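Local coordinates for flagellar brake protein YcgR (Escherichia coli, PDB 5Y6F), which acts as a flagellar brake, binding cyclic di-GMP and then elements of the flagellar motor to slow swimming and swarming, at residues A[165-170]-A[186-191]. Sequence-based numbering, arbitrary orientation.
Sequences EGMRFA and AQLISI. With C2E (9,9'-[(2R,3R,3aS,5S,7aR,9R,10R,10aS,12S,14aR)-3,5,10,12-tetrahydroxy-5,12-dioxidooctahydro-2H,7H-difuro[3,2-d:3',2'-j][1,3,7,9,2,8]tetraoxadiphosphacyclododecine-2,9-diyl]bis(2-amino-1,9-dihydro-6H-purin-6-one)), chain D.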
# COMPACT_ATOMS: atom_id res chain seq x y z
N GLU A 165 -4.89 8.19 -15.61
CA GLU A 165 -4.50 9.04 -14.51
C GLU A 165 -4.44 10.48 -15.00
O GLU A 165 -4.16 10.74 -16.17
CB GLU A 165 -3.17 8.57 -13.94
CG GLU A 165 -3.25 7.14 -13.36
CD GLU A 165 -1.90 6.65 -12.90
OE1 GLU A 165 -1.80 5.58 -12.26
OE2 GLU A 165 -0.91 7.34 -13.20
N GLY A 166 -4.74 11.40 -14.08
CA GLY A 166 -5.00 12.78 -14.39
C GLY A 166 -6.46 13.12 -14.61
O GLY A 166 -6.84 14.29 -14.49
N MET A 167 -7.31 12.12 -14.92
CA MET A 167 -8.73 12.39 -15.15
C MET A 167 -9.35 13.13 -13.98
O MET A 167 -9.25 12.69 -12.84
CB MET A 167 -9.48 11.08 -15.37
CG MET A 167 -9.53 10.59 -16.78
SD MET A 167 -10.19 8.89 -16.86
CE MET A 167 -11.85 9.14 -17.51
N ARG A 168 -10.03 14.24 -14.26
CA ARG A 168 -10.79 14.98 -13.26
C ARG A 168 -12.28 14.70 -13.44
O ARG A 168 -12.77 14.58 -14.57
CB ARG A 168 -10.52 16.49 -13.37
CG ARG A 168 -9.04 16.89 -13.26
CD ARG A 168 -8.76 18.42 -13.28
NE ARG A 168 -7.47 18.69 -12.63
CZ ARG A 168 -7.31 19.34 -11.47
NH1 ARG A 168 -8.36 19.84 -10.84
NH2 ARG A 168 -6.10 19.50 -10.94
N PHE A 169 -13.00 14.59 -12.33
CA PHE A 169 -14.45 14.39 -12.34
C PHE A 169 -15.11 15.46 -11.49
O PHE A 169 -14.44 16.18 -10.75
CB PHE A 169 -14.82 13.00 -11.83
CG PHE A 169 -14.12 11.90 -12.58
CD1 PHE A 169 -12.75 11.69 -12.40
CD2 PHE A 169 -14.82 11.10 -13.47
CE1 PHE A 169 -12.11 10.68 -13.11
CE2 PHE A 169 -14.19 10.09 -14.18
CZ PHE A 169 -12.83 9.88 -13.99
N ALA A 170 -16.43 15.58 -11.60
CA ALA A 170 -17.14 16.66 -10.93
C ALA A 170 -18.20 16.20 -9.95
O ALA A 170 -18.20 16.65 -8.80
CB ALA A 170 -17.75 17.60 -11.99
N ALA A 186 -13.46 15.07 -7.59
CA ALA A 186 -12.29 14.23 -7.35
C ALA A 186 -11.46 14.06 -8.62
O ALA A 186 -11.99 14.12 -9.74
CB ALA A 186 -12.73 12.87 -6.80
N GLN A 187 -10.15 13.84 -8.45
CA GLN A 187 -9.25 13.57 -9.58
C GLN A 187 -8.66 12.16 -9.49
O GLN A 187 -8.09 11.77 -8.46
CB GLN A 187 -8.11 14.59 -9.65
CG GLN A 187 -7.23 14.39 -10.89
CD GLN A 187 -6.07 15.37 -10.97
OE1 GLN A 187 -5.74 16.05 -9.99
NE2 GLN A 187 -5.43 15.44 -12.14
N LEU A 188 -8.80 11.40 -10.57
CA LEU A 188 -8.26 10.04 -10.63
C LEU A 188 -6.74 10.16 -10.62
O LEU A 188 -6.14 10.56 -11.61
CB LEU A 188 -8.75 9.33 -11.88
CG LEU A 188 -8.04 8.00 -12.15
CD1 LEU A 188 -8.22 7.11 -10.93
CD2 LEU A 188 -8.53 7.30 -13.43
N ILE A 189 -6.11 9.86 -9.49
CA ILE A 189 -4.68 10.11 -9.41
C ILE A 189 -3.86 8.85 -9.59
O ILE A 189 -2.67 8.95 -9.91
CB ILE A 189 -4.29 10.80 -8.09
CG1 ILE A 189 -4.64 9.89 -6.91
CG2 ILE A 189 -4.94 12.17 -7.98
CD1 ILE A 189 -4.45 10.54 -5.58
N SER A 190 -4.44 7.67 -9.38
CA SER A 190 -3.64 6.46 -9.56
C SER A 190 -4.56 5.32 -9.94
O SER A 190 -5.66 5.19 -9.40
CB SER A 190 -2.84 6.10 -8.30
OG SER A 190 -1.89 5.12 -8.64
N ILE A 191 -4.12 4.54 -10.92
CA ILE A 191 -4.78 3.29 -11.28
C ILE A 191 -3.78 2.17 -11.02
O ILE A 191 -2.67 2.18 -11.57
CB ILE A 191 -5.25 3.28 -12.74
CG1 ILE A 191 -6.33 4.34 -12.95
CG2 ILE A 191 -5.71 1.89 -13.11
CD1 ILE A 191 -6.54 4.71 -14.43
P1 C2E D . -2.40 1.10 -0.65
O2P C2E D . -2.71 2.08 0.58
O1P C2E D . -3.44 0.04 -0.76
O5' C2E D . -2.28 1.95 -2.01
C5' C2E D . -2.26 1.16 -3.24
C4' C2E D . -1.95 2.00 -4.45
O4' C2E D . -2.92 3.04 -4.54
C3' C2E D . -0.62 2.71 -4.26
O3' C2E D . 0.45 1.89 -4.68
C2' C2E D . -0.80 3.87 -5.21
O2' C2E D . -0.67 3.50 -6.57
C1' C2E D . -2.26 4.21 -4.97
N9 C2E D . -2.38 5.21 -3.92
C8 C2E D . -2.85 5.06 -2.66
N7 C2E D . -2.85 6.21 -2.06
C5 C2E D . -2.38 7.14 -2.90
C6 C2E D . -2.15 8.52 -2.80
O6 C2E D . -2.39 9.12 -1.77
N1 C2E D . -1.67 9.14 -3.88
C2 C2E D . -1.40 8.46 -5.02
N2 C2E D . -0.87 9.13 -6.10
N3 C2E D . -1.60 7.17 -5.11
C4 C2E D . -2.09 6.51 -4.09
P11 C2E D . 1.95 2.14 -4.23
O21 C2E D . 2.37 3.69 -4.32
O11 C2E D . 2.86 1.16 -4.83
O5A C2E D . 1.91 1.77 -2.67
C5A C2E D . 1.72 0.43 -2.31
C4A C2E D . 1.41 0.31 -0.81
O4A C2E D . 2.45 0.85 0.00
C3A C2E D . 0.19 1.12 -0.45
O3A C2E D . -0.99 0.34 -0.58
C2A C2E D . 0.44 1.39 1.05
O2A C2E D . 0.39 0.20 1.84
C1A C2E D . 1.92 1.64 1.07
N91 C2E D . 2.34 3.04 1.02
C81 C2E D . 2.95 3.72 0.02
N71 C2E D . 3.23 4.90 0.40
C51 C2E D . 2.81 5.07 1.68
C61 C2E D . 2.88 6.14 2.58
O61 C2E D . 3.40 7.17 2.20
N11 C2E D . 2.33 5.98 3.82
C21 C2E D . 1.79 4.76 4.18
N21 C2E D . 1.31 4.61 5.46
N31 C2E D . 1.77 3.72 3.34
C41 C2E D . 2.25 3.87 2.11
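The Phe-169 ring turns its edge to strand 181-193: Ala-186 O lies in the ring plane, and CE1 meets Leu-188 CB at 3.8 Å. Over one face of the Arg-168 guanidinium sits Gln-187 OE1, 3.6 Å from NH2, with the guanidinium and amide planes 46° apart; OE1 is hydrogen-bonded to Arg-212 NH2 of strand 207-214. Gln-187 NE2 donates to Gly-166 O at 3.0 Å, nearly in its own amide plane but above that of the carbonyl. With CG anti to the backbone N (chi1 -175°) and the chain extended, Gln-187 spans from the strand to the loop. Shortening it to an alanine is likely to leave Gly-166 O without its side-chain donor and Arg-212 NH2 without this acceptor. The loop runs roughly antiparallel to the strand, with one bridge, the non-hydrogen-bonded pair Arg-168 and Gln-187, flanked by Leu-188 N to Met-167 O and Phe-169 N to Ala-186 O; Gly-166 N adds a bond to Leu-188 O at 3.0 Å. Farther along, Glu-165 OE1 takes Ile-191 N on its anti side, at 2.9 Å and 172°. This grip flanks the classic beta bulge in which Ile-189 and Ser-190 both face Ser-210. Ser-190 OG hydrogen-bonds O2' of one of two bound cyclic di-GMP molecules at 2.9 Å; Ile-189 CD1 lies 3.5 Å from its guanine N1, and Ile-189 also touches the other. Backbone, amide and carboxylate bonds thus pin the PilZ-domain strand to the loop, consistent with a strand fixed beside the nucleotide site.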